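Local atomic coordinates of glyoxalase 3 (Candida albicans, PDB entry 4LRU), a protein that catalyses the single-step, glutathione-independent conversion of methylglyoxal to D-lactate, detoxifying methylglyoxal formed in the cell's own metabolism. Residues F28-H34 against F66-D71; P97-F103 against A125-K131; K161-T167 against A197-P202. All blocks are in the same frame, centred on the assembly; numbering follows the deposited sequence.

The three contacts follow one another along the chain within the DJ-1/PfpI family region. Their centres lie about 26 Å (contacts 1 and 2), about 23 Å (1 and 3) and about 22 Å (2 and 3) apart. Contacts 1 and 3 both border the active site: the side chain of F28 comes within about 6 Å of that of C139, and the side chain of F166 within about 4 Å of those of H140 and E171. Contact 2 is more remote, with the F103 side chain about 12 Å from that of H140, and it lies across the chain's centre from contact 1. Contacts 2 and 3 meet where Y129 OH packs against K161 CE at 3.6 Å.

Contact 1 (F28-H34 against F66-D71); sequences FVVEALH and FLNGED
H34 and D71 each place CG beside the backbone N and anti to the carbonyl carbon (chi1 -71° in H34), which swings the imidazole off helix 29-42 and the carboxylate off the first turn of helix 69-76 until they meet. H34 NE2 donates to D71 OD2 at 2.7 Å with an N-H...O angle of 165°. The bond is aligned on the donor side, since OD2 lies close to the imidazole plane, whereas NE2 reaches the acceptor from above the carboxylate plane. V30 CB lies over one face of the same imidazole, and V30 CG1 comes within 3.8 Å of D71 OD2, so carbon borders this polar pair. L33 packs beside the other carboxylate oxygen, on the same side of the carboxylate as V30, its CD2 3.7 Å from D71 OD1 and its CD1 3.5 Å from D71 O.

At the far end of the contact the rings of F28 and F66 form a T-shaped pair. The edge of F28 points at one face of F66, with centroids 5.2 Å apart and planes at 85°; F28 CZ leads, 3.8 Å from F66 CD1. Between the two ends, a water accepts from V30 N at 3.1 Å and donates to F66 O. It thereby ties the first turn of helix 29-42 to the loop that leads into helix 69-76. V29 and L67 also share F75 of the latter helix, and E31, on another side of helix 29-42, packs on the active-site residue C139.

One direct side-chain hydrogen bond thus works beside an aromatic pair and a bridging water. Because NE2 is the donor it carries a proton, and the adjoining carboxylate would be expected to favour a positively charged imidazole at H34.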
loop_
_atom_site.group_PDB
_atom_site.type_symbol
_atom_site.label_atom_id
_atom_site.label_comp_id
_atom_site.label_asym_id
_atom_site.label_seq_id
_atom_site.Cartn_x
_atom_site.Cartn_y
_atom_site.Cartn_z
ATOM N N PHE A 28 -3.749 -3.285 7.376
ATOM C CA PHE A 28 -5.117 -2.794 7.525
ATOM C C PHE A 28 -6.002 -3.532 6.546
ATOM O O PHE A 28 -5.864 -3.351 5.346
ATOM C CB PHE A 28 -5.187 -1.295 7.256
ATOM C CG PHE A 28 -6.358 -0.635 7.912
ATOM C CD1 PHE A 28 -7.613 -0.686 7.335
ATOM C CD2 PHE A 28 -6.220 0.004 9.142
ATOM C CE1 PHE A 28 -8.704 -0.123 7.970
ATOM C CE2 PHE A 28 -7.306 0.576 9.777
ATOM C CZ PHE A 28 -8.549 0.519 9.187
ATOM N N VAL A 29 -6.875 -4.396 7.050
ATOM C CA VAL A 29 -7.498 -5.445 6.230
ATOM C C VAL A 29 -7.989 -4.927 4.880
ATOM O O VAL A 29 -7.603 -5.450 3.851
ATOM C CB VAL A 29 -8.646 -6.139 6.958
ATOM C CG1 VAL A 29 -9.351 -7.126 6.037
ATOM C CG2 VAL A 29 -8.124 -6.878 8.184
ATOM N N VAL A 30 -8.874 -3.937 4.876
ATOM C CA VAL A 30 -9.499 -3.565 3.607
ATOM C C VAL A 30 -8.548 -2.902 2.616
ATOM O O VAL A 30 -8.845 -2.849 1.435
ATOM C CB VAL A 30 -10.761 -2.692 3.766
ATOM C CG1 VAL A 30 -11.895 -3.507 4.381
ATOM C CG2 VAL A 30 -10.468 -1.445 4.577
ATOM N N GLU A 31 -7.379 -2.447 3.078
ATOM C CA GLU A 31 -6.370 -1.921 2.164
ATOM C C GLU A 31 -5.690 -2.984 1.331
ATOM O O GLU A 31 -5.111 -2.673 0.300
ATOM C CB GLU A 31 -5.311 -1.115 2.931
ATOM C CG GLU A 31 -5.921 0.126 3.534
ATOM C CD GLU A 31 -4.945 0.977 4.311
ATOM O OE1 GLU A 31 -3.717 0.755 4.207
ATOM O OE2 GLU A 31 -5.438 1.892 4.999
ATOM N N ALA A 32 -5.763 -4.229 1.793
ATOM C CA ALA A 32 -5.430 -5.397 1.001
ATOM C C ALA A 32 -6.649 -5.973 0.297
ATOM O O ALA A 32 -6.573 -6.321 -0.887
ATOM C CB ALA A 32 -4.795 -6.457 1.874
ATOM N N LEU A 33 -7.755 -6.103 1.026
ATOM C CA LEU A 33 -8.950 -6.773 0.501
ATOM C C LEU A 33 -9.597 -5.997 -0.656
ATOM O O LEU A 33 -9.878 -6.580 -1.707
ATOM C CB LEU A 33 -9.952 -7.039 1.626
ATOM C CG LEU A 33 -11.127 -7.990 1.357
ATOM C CD1 LEU A 33 -11.638 -8.620 2.649
ATOM C CD2 LEU A 33 -12.257 -7.270 0.642
ATOM N N HIS A 34 -9.837 -4.706 -0.476
ATOM C CA HIS A 34 -10.488 -3.928 -1.522
ATOM C C HIS A 34 -9.700 -3.934 -2.831
ATOM O O HIS A 34 -10.265 -4.254 -3.887
ATOM C CB HIS A 34 -10.783 -2.498 -1.060
ATOM C CG HIS A 34 -11.882 -2.408 -0.051
ATOM N ND1 HIS A 34 -12.217 -1.229 0.574
ATOM C CD2 HIS A 34 -12.731 -3.344 0.435
ATOM C CE1 HIS A 34 -13.222 -1.440 1.403
ATOM N NE2 HIS A 34 -13.564 -2.712 1.326
ATOM N N PHE A 66 -14.958 -1.420 10.525
ATOM C CA PHE A 66 -14.058 -1.388 9.385
ATOM C C PHE A 66 -14.099 -2.679 8.574
ATOM O O PHE A 66 -13.509 -2.743 7.490
ATOM C CB PHE A 66 -12.612 -1.135 9.836
ATOM C CG PHE A 66 -12.317 0.304 10.139
ATOM C CD1 PHE A 66 -12.263 1.239 9.117
ATOM C CD2 PHE A 66 -12.074 0.718 11.440
ATOM C CE1 PHE A 66 -12.006 2.571 9.393
ATOM C CE2 PHE A 66 -11.825 2.047 11.725
ATOM C CZ PHE A 66 -11.785 2.974 10.700
ATOM N N LEU A 67 -14.726 -3.708 9.133
ATOM C CA LEU A 67 -14.778 -5.013 8.486
ATOM C C LEU A 67 -16.162 -5.608 8.645
ATOM O O LEU A 67 -16.513 -6.152 9.691
ATOM C CB LEU A 67 -13.704 -5.950 9.067
ATOM C CG LEU A 67 -13.605 -7.329 8.417
ATOM C CD1 LEU A 67 -13.339 -7.222 6.924
ATOM C CD2 LEU A 67 -12.497 -8.129 9.094
ATOM N N ASN A 68 -16.978 -5.461 7.604
ATOM C CA ASN A 68 -18.388 -5.794 7.699
ATOM C C ASN A 68 -18.933 -6.151 6.323
ATOM O O ASN A 68 -18.206 -6.109 5.347
ATOM C CB ASN A 68 -19.183 -4.633 8.314
ATOM C CG ASN A 68 -18.983 -3.328 7.568
ATOM O OD1 ASN A 68 -19.207 -3.253 6.360
ATOM N ND2 ASN A 68 -18.506 -2.300 8.273
ATOM N N GLY A 69 -20.208 -6.512 6.265
ATOM C CA GLY A 69 -20.875 -6.740 4.986
ATOM C C GLY A 69 -20.193 -7.836 4.188
ATOM O O GLY A 69 -19.733 -8.829 4.746
ATOM N N GLU A 70 -20.120 -7.645 2.876
ATOM C CA GLU A 70 -19.548 -8.649 1.986
ATOM C C GLU A 70 -18.034 -8.779 2.187
ATOM O O GLU A 70 -17.469 -9.846 1.965
ATOM C CB GLU A 70 -19.873 -8.307 0.528
ATOM C CG GLU A 70 -21.364 -8.345 0.220
ATOM C CD GLU A 70 -21.679 -8.140 -1.249
ATOM O OE1 GLU A 70 -20.869 -7.502 -1.960
ATOM O OE2 GLU A 70 -22.750 -8.616 -1.686
ATOM N N ASP A 71 -17.387 -7.701 2.619
ATOM C CA ASP A 71 -15.948 -7.742 2.949
ATOM C C ASP A 71 -15.701 -8.799 4.027
ATOM O O ASP A 71 -14.789 -9.611 3.917
ATOM C CB ASP A 71 -15.442 -6.405 3.485
ATOM C CG ASP A 71 -15.419 -5.305 2.436
ATOM O OD1 ASP A 71 -15.538 -5.562 1.209
ATOM O OD2 ASP A 71 -15.270 -4.159 2.867
HETATM O O HOH W 1 -10.438 -3.143 7.415
#

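Contact 2 (P97-F103 against A125-K131); sequences PNDYDIF and ATTVYDK
F103 and A125 meet inside a beta-alpha-beta crossover of the alpha/beta sandwich: strand 102-105 leads through helix 119-130 to strand 134-138, its parallel neighbour in the central sheet. With CG anti to the backbone N (chi1 -179°), the F103 ring lies against helix 119-130, and A125 CB sits over the centre of one face. This CH-pi contact measures 4.0 Å from A125 CB to the ring centroid, only 12° off the ring normal.

One turn on, V128 points at the chain entering the strand and divides its methyls between two peptides. CG1 lies 3.4 Å from D101 O and CG2 3.5 Å from Y100 O. T127 faces the 3-10 turn instead: its CG2 packs 3.5 Å from P97 O, while its hydroxyl turns back to K123 O in its own helix.

Just past the helix end, K131 is extended beyond CG, and its side chain crosses that of D101 at about a right angle. The salt bridge rests on one carboxylate oxygen, D101 OD1, 2.9 Å from K131 NZ, and its hydrogen-bond geometry is weak. A second weak bond joins K131 NZ to Y100 O at 3.0 Å.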
loop_
_atom_site.group_PDB
_atom_site.type_symbol
_atom_site.label_atom_id
_atom_site.label_comp_id
_atom_site.label_asym_id
_atom_site.label_seq_id
_atom_site.Cartn_x
_atom_site.Cartn_y
_atom_site.Cartn_z
ATOM N N PRO A 97 11.166 -10.178 -9.863
ATOM C CA PRO A 97 10.563 -8.851 -9.987
ATOM C C PRO A 97 10.039 -8.546 -11.393
ATOM O O PRO A 97 9.110 -7.742 -11.526
ATOM C CB PRO A 97 11.698 -7.888 -9.619
ATOM C CG PRO A 97 12.797 -8.729 -9.068
ATOM C CD PRO A 97 12.611 -10.116 -9.607
ATOM N N ASN A 98 10.594 -9.194 -12.417
ATOM C CA ASN A 98 10.177 -8.943 -13.808
ATOM C C ASN A 98 8.798 -9.535 -14.127
ATOM O O ASN A 98 8.251 -9.300 -15.205
ATOM C CB ASN A 98 11.183 -9.534 -14.807
ATOM C CG ASN A 98 12.590 -8.994 -14.637
ATOM O OD1 ASN A 98 13.542 -9.759 -14.432
ATOM N ND2 ASN A 98 12.738 -7.682 -14.753
ATOM N N ASP A 99 8.249 -10.342 -13.224
ATOM C CA ASP A 99 6.972 -10.990 -13.492
ATOM C C ASP A 99 5.787 -10.010 -13.378
ATOM O O ASP A 99 4.703 -10.306 -13.876
ATOM C CB ASP A 99 6.725 -12.133 -12.521
ATOM C CG ASP A 99 7.529 -13.374 -12.852
ATOM O OD1 ASP A 99 8.136 -13.448 -13.942
ATOM O OD2 ASP A 99 7.553 -14.286 -11.999
ATOM N N TYR A 100 5.986 -8.888 -12.690
ATOM C CA TYR A 100 4.871 -8.031 -12.259
ATOM C C TYR A 100 4.724 -6.791 -13.131
ATOM O O TYR A 100 5.711 -6.252 -13.626
ATOM C CB TYR A 100 4.989 -7.657 -10.767
ATOM C CG TYR A 100 5.080 -8.927 -9.987
ATOM C CD1 TYR A 100 3.953 -9.721 -9.802
ATOM C CD2 TYR A 100 6.314 -9.454 -9.649
ATOM C CE1 TYR A 100 4.040 -10.978 -9.245
ATOM C CE2 TYR A 100 6.413 -10.707 -9.084
ATOM C CZ TYR A 100 5.276 -11.460 -8.881
ATOM O OH TYR A 100 5.383 -12.717 -8.337
ATOM N N ASP A 101 3.473 -6.365 -13.320
ATOM C CA ASP A 101 3.162 -5.199 -14.141
ATOM C C ASP A 101 2.563 -4.028 -13.365
ATOM O O ASP A 101 2.524 -2.912 -13.873
ATOM C CB ASP A 101 2.193 -5.597 -15.253
ATOM C CG ASP A 101 2.857 -6.382 -16.356
ATOM O OD1 ASP A 101 4.106 -6.487 -16.376
ATOM O OD2 ASP A 101 2.129 -6.891 -17.240
ATOM N N ILE A 102 2.043 -4.301 -12.175
ATOM C CA ILE A 102 1.534 -3.289 -11.251
ATOM C C ILE A 102 2.102 -3.614 -9.869
ATOM O O ILE A 102 2.207 -4.797 -9.493
ATOM C CB ILE A 102 -0.013 -3.360 -11.194
ATOM C CG1 ILE A 102 -0.594 -2.920 -12.537
ATOM C CG2 ILE A 102 -0.577 -2.536 -10.047
ATOM C CD1 ILE A 102 -2.061 -3.221 -12.713
ATOM N N PHE A 103 2.489 -2.574 -9.134
ATOM C CA PHE A 103 2.843 -2.704 -7.738
ATOM C C PHE A 103 1.823 -1.905 -6.955
ATOM O O PHE A 103 1.598 -0.732 -7.242
ATOM C CB PHE A 103 4.247 -2.156 -7.478
ATOM C CG PHE A 103 4.695 -2.283 -6.043
ATOM C CD1 PHE A 103 4.297 -1.360 -5.094
ATOM C CD2 PHE A 103 5.522 -3.335 -5.651
ATOM C CE1 PHE A 103 4.736 -1.457 -3.789
ATOM C CE2 PHE A 103 5.946 -3.450 -4.338
ATOM C CZ PHE A 103 5.554 -2.518 -3.407
ATOM N N ALA A 125 8.886 -2.777 -7.182
ATOM C CA ALA A 125 8.309 -1.478 -7.552
ATOM C C ALA A 125 9.084 -0.787 -8.673
ATOM O O ALA A 125 8.490 -0.297 -9.640
ATOM C CB ALA A 125 8.230 -0.572 -6.343
ATOM N N THR A 126 10.412 -0.725 -8.567
ATOM C CA THR A 126 11.183 0.003 -9.578
ATOM C C THR A 126 11.202 -0.767 -10.900
ATOM O O THR A 126 11.267 -0.160 -11.980
ATOM C CB THR A 126 12.632 0.328 -9.129
ATOM O OG1 THR A 126 13.330 -0.875 -8.767
ATOM C CG2 THR A 126 12.627 1.296 -7.964
ATOM N N THR A 127 11.185 -2.101 -10.821
ATOM C CA THR A 127 11.165 -2.922 -12.017
ATOM C C THR A 127 9.860 -2.685 -12.769
ATOM O O THR A 127 9.856 -2.466 -13.989
ATOM C CB THR A 127 11.348 -4.415 -11.669
ATOM O OG1 THR A 127 12.653 -4.595 -11.100
ATOM C CG2 THR A 127 11.226 -5.274 -12.882
ATOM N N VAL A 128 8.767 -2.678 -12.017
ATOM C CA VAL A 128 7.439 -2.361 -12.565
ATOM C C VAL A 128 7.439 -0.980 -13.205
ATOM O O VAL A 128 7.037 -0.826 -14.359
ATOM C CB VAL A 128 6.359 -2.419 -11.475
ATOM C CG1 VAL A 128 5.063 -1.780 -11.961
ATOM C CG2 VAL A 128 6.126 -3.857 -11.045
ATOM N N TYR A 129 7.952 0.018 -12.484
ATOM C CA TYR A 129 7.932 1.385 -12.998
ATOM C C TYR A 129 8.788 1.546 -14.245
ATOM O O TYR A 129 8.426 2.286 -15.153
ATOM C CB TYR A 129 8.380 2.383 -11.928
ATOM C CG TYR A 129 8.060 3.820 -12.271
ATOM C CD1 TYR A 129 6.752 4.266 -12.301
ATOM C CD2 TYR A 129 9.062 4.717 -12.580
ATOM C CE1 TYR A 129 6.451 5.576 -12.622
ATOM C CE2 TYR A 129 8.775 6.030 -12.889
ATOM C CZ TYR A 129 7.463 6.454 -12.912
ATOM O OH TYR A 129 7.184 7.764 -13.256
ATOM N N ASP A 130 9.938 0.876 -14.293
ATOM C CA ASP A 130 10.908 1.147 -15.327
ATOM C C ASP A 130 10.582 0.439 -16.638
ATOM O O ASP A 130 11.234 0.688 -17.639
ATOM C CB ASP A 130 12.310 0.750 -14.881
ATOM C CG ASP A 130 12.904 1.736 -13.919
ATOM O OD1 ASP A 130 12.320 2.834 -13.754
ATOM O OD2 ASP A 130 13.989 1.444 -13.377
ATOM N N LYS A 131 9.589 -0.445 -16.616
ATOM C CA LYS A 131 9.130 -1.094 -17.844
ATOM C C LYS A 131 7.774 -0.590 -18.313
ATOM O O LYS A 131 7.203 -1.118 -19.268
ATOM C CB LYS A 131 9.071 -2.602 -17.649
ATOM C CG LYS A 131 7.959 -3.122 -16.784
ATOM C CD LYS A 131 8.086 -4.636 -16.772
ATOM C CE LYS A 131 6.840 -5.308 -16.264
ATOM N NZ LYS A 131 7.020 -6.786 -16.231
#

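Contact 3 (K161-T167 against A197-P202); sequences KKITGFT and ATYIEP
K162 pairs with T198, and I163 with Y199, in a short parallel two-strand ladder, T198 bonding to the residues on either side of K162 through T198 N to K161 O (2.8 Å) and I163 N to T198 O (2.9 Å). A third bond, I200 N to I163 O at 2.8 Å, completes the I163–Y199 bridge, and all three are nearly straight, with N-H...O angles of 166° to 174°.

Beyond it, side chains take over from backbone as donors. T164 holds OG1 anti to its own N (chi1 -166°), which sets the hydroxyl in line with the I200 carbonyl, to which it donates at 2.7 Å. Y199 runs alongside the other segment until its hydroxyl donates to G165 O, also at 2.7 Å. That oxygen lies at the edge of the tyrosine ring, in its plane, but the hydroxyl stands above the G165 carbonyl plane. On the face away from the Y199 side chain, K162 CB packs against I200 CG1 at 4.0 Å. Further along, T167 CG2 is pressed tightly on P202 CG, 3.5 Å away, while T167 OG1 caps helix 168-173 through G170 N. The capped helix carries the active-site residue E171, and F166, just before T167, meets the ring of H140, so the end of segment 161-167 beyond the strand borders the active site.

I163, A197 and Y199 pack on helix 188-195, which leads into strand 198-199. K162, T164 and I200 instead rest on V211 of strand 210-213, and I163 also touches T218 of strand 216-219, placing this small ladder beside the outer edge of the main sheet.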
loop_
_atom_site.group_PDB
_atom_site.type_symbol
_atom_site.label_atom_id
_atom_site.label_comp_id
_atom_site.label_asym_id
_atom_site.label_seq_id
_atom_site.Cartn_x
_atom_site.Cartn_y
_atom_site.Cartn_z
ATOM N N LYS A 161 7.257 14.561 -8.405
ATOM C CA LYS A 161 5.942 13.949 -8.606
ATOM C C LYS A 161 4.998 14.379 -7.492
ATOM O O LYS A 161 5.430 14.776 -6.404
ATOM C CB LYS A 161 6.036 12.421 -8.600
ATOM C CG LYS A 161 6.989 11.847 -9.636
ATOM C CD LYS A 161 6.543 12.112 -11.061
ATOM C CE LYS A 161 7.266 11.159 -12.013
ATOM N NZ LYS A 161 7.446 11.734 -13.370
ATOM N N LYS A 162 3.708 14.287 -7.769
ATOM C CA LYS A 162 2.669 14.554 -6.780
ATOM C C LYS A 162 2.168 13.243 -6.205
ATOM O O LYS A 162 1.873 12.307 -6.948
ATOM C CB LYS A 162 1.506 15.313 -7.431
ATOM C CG LYS A 162 1.880 16.705 -7.900
ATOM C CD LYS A 162 0.674 17.419 -8.500
ATOM C CE LYS A 162 1.070 18.491 -9.504
ATOM N NZ LYS A 162 2.324 19.201 -9.136
ATOM N N ILE A 163 2.094 13.181 -4.879
ATOM C CA ILE A 163 1.516 12.056 -4.186
ATOM C C ILE A 163 0.607 12.525 -3.065
ATOM O O ILE A 163 0.655 13.681 -2.640
ATOM C CB ILE A 163 2.578 11.130 -3.578
ATOM C CG1 ILE A 163 3.352 11.833 -2.464
ATOM C CG2 ILE A 163 3.477 10.559 -4.657
ATOM C CD1 ILE A 163 4.086 10.866 -1.566
ATOM N N THR A 164 -0.252 11.624 -2.624
ATOM C CA THR A 164 -0.949 11.807 -1.367
ATOM C C THR A 164 -0.771 10.565 -0.504
ATOM O O THR A 164 -0.016 9.652 -0.857
ATOM C CB THR A 164 -2.436 12.134 -1.594
ATOM O OG1 THR A 164 -3.009 12.629 -0.377
ATOM C CG2 THR A 164 -3.201 10.922 -2.071
ATOM N N GLY A 165 -1.420 10.563 0.651
ATOM C CA GLY A 165 -1.282 9.486 1.630
ATOM C C GLY A 165 -1.838 9.977 2.951
ATOM O O GLY A 165 -2.358 11.094 3.045
ATOM N N PHE A 166 -1.681 9.169 3.987
ATOM C CA PHE A 166 -2.352 9.420 5.256
ATOM C C PHE A 166 -1.948 10.776 5.829
ATOM O O PHE A 166 -0.780 11.159 5.804
ATOM C CB PHE A 166 -2.078 8.292 6.249
ATOM C CG PHE A 166 -3.117 8.179 7.335
ATOM C CD1 PHE A 166 -4.368 7.646 7.063
ATOM C CD2 PHE A 166 -2.880 8.687 8.598
ATOM C CE1 PHE A 166 -5.320 7.552 8.039
ATOM C CE2 PHE A 166 -3.833 8.584 9.588
ATOM C CZ PHE A 166 -5.058 8.025 9.308
ATOM N N THR A 167 -2.930 11.518 6.313
ATOM C CA THR A 167 -2.714 12.912 6.701
ATOM C C THR A 167 -2.042 13.035 8.069
ATOM O O THR A 167 -2.227 12.192 8.944
ATOM C CB THR A 167 -4.027 13.731 6.738
ATOM O OG1 THR A 167 -4.876 13.265 7.796
ATOM C CG2 THR A 167 -4.760 13.666 5.392
ATOM N N ALA A 197 9.262 15.269 -3.505
ATOM C CA ALA A 197 7.934 15.155 -4.101
ATOM C C ALA A 197 7.059 16.280 -3.566
ATOM O O ALA A 197 7.438 16.983 -2.627
ATOM C CB ALA A 197 7.309 13.809 -3.769
ATOM N N THR A 198 5.864 16.397 -4.136
ATOM C CA THR A 198 4.858 17.330 -3.647
ATOM C C THR A 198 3.736 16.510 -3.029
ATOM O O THR A 198 3.115 15.686 -3.706
ATOM C CB THR A 198 4.317 18.214 -4.793
ATOM O OG1 THR A 198 5.371 19.047 -5.292
ATOM C CG2 THR A 198 3.192 19.086 -4.300
ATOM N N TYR A 199 3.478 16.730 -1.740
ATOM C CA TYR A 199 2.361 16.088 -1.081
ATOM C C TYR A 199 1.085 16.913 -1.315
ATOM O O TYR A 199 1.047 18.118 -1.060
ATOM C CB TYR A 199 2.636 15.949 0.413
ATOM C CG TYR A 199 1.498 15.355 1.192
ATOM C CD1 TYR A 199 1.308 13.984 1.251
ATOM C CD2 TYR A 199 0.599 16.165 1.878
ATOM C CE1 TYR A 199 0.259 13.423 1.966
ATOM C CE2 TYR A 199 -0.442 15.620 2.598
ATOM C CZ TYR A 199 -0.605 14.250 2.644
ATOM O OH TYR A 199 -1.652 13.719 3.357
ATOM N N ILE A 200 0.049 16.233 -1.793
ATOM C CA ILE A 200 -1.262 16.847 -1.986
ATOM C C ILE A 200 -2.191 16.408 -0.855
ATOM O O ILE A 200 -2.489 15.218 -0.714
ATOM C CB ILE A 200 -1.882 16.433 -3.335
ATOM C CG1 ILE A 200 -0.915 16.683 -4.495
ATOM C CG2 ILE A 200 -3.189 17.180 -3.552
ATOM C CD1 ILE A 200 -0.539 18.124 -4.682
ATOM N N GLU A 201 -2.631 17.364 -0.042
ATOM C CA GLU A 201 -3.440 17.044 1.134
ATOM C C GLU A 201 -4.929 17.039 0.760
ATOM O O GLU A 201 -5.417 17.991 0.159
ATOM C CB GLU A 201 -3.171 18.064 2.248
ATOM C CG GLU A 201 -4.088 17.940 3.457
ATOM C CD GLU A 201 -3.371 17.472 4.710
ATOM O OE1 GLU A 201 -2.142 17.662 4.811
ATOM O OE2 GLU A 201 -4.047 16.917 5.601
ATOM N N PRO A 202 -5.652 15.964 1.112
ATOM C CA PRO A 202 -7.100 15.976 0.918
ATOM C C PRO A 202 -7.748 17.065 1.787
ATOM O O PRO A 202 -7.146 17.553 2.750
ATOM C CB PRO A 202 -7.527 14.598 1.401
ATOM C CG PRO A 202 -6.512 14.267 2.449
ATOM C CD PRO A 202 -5.225 14.792 1.888
#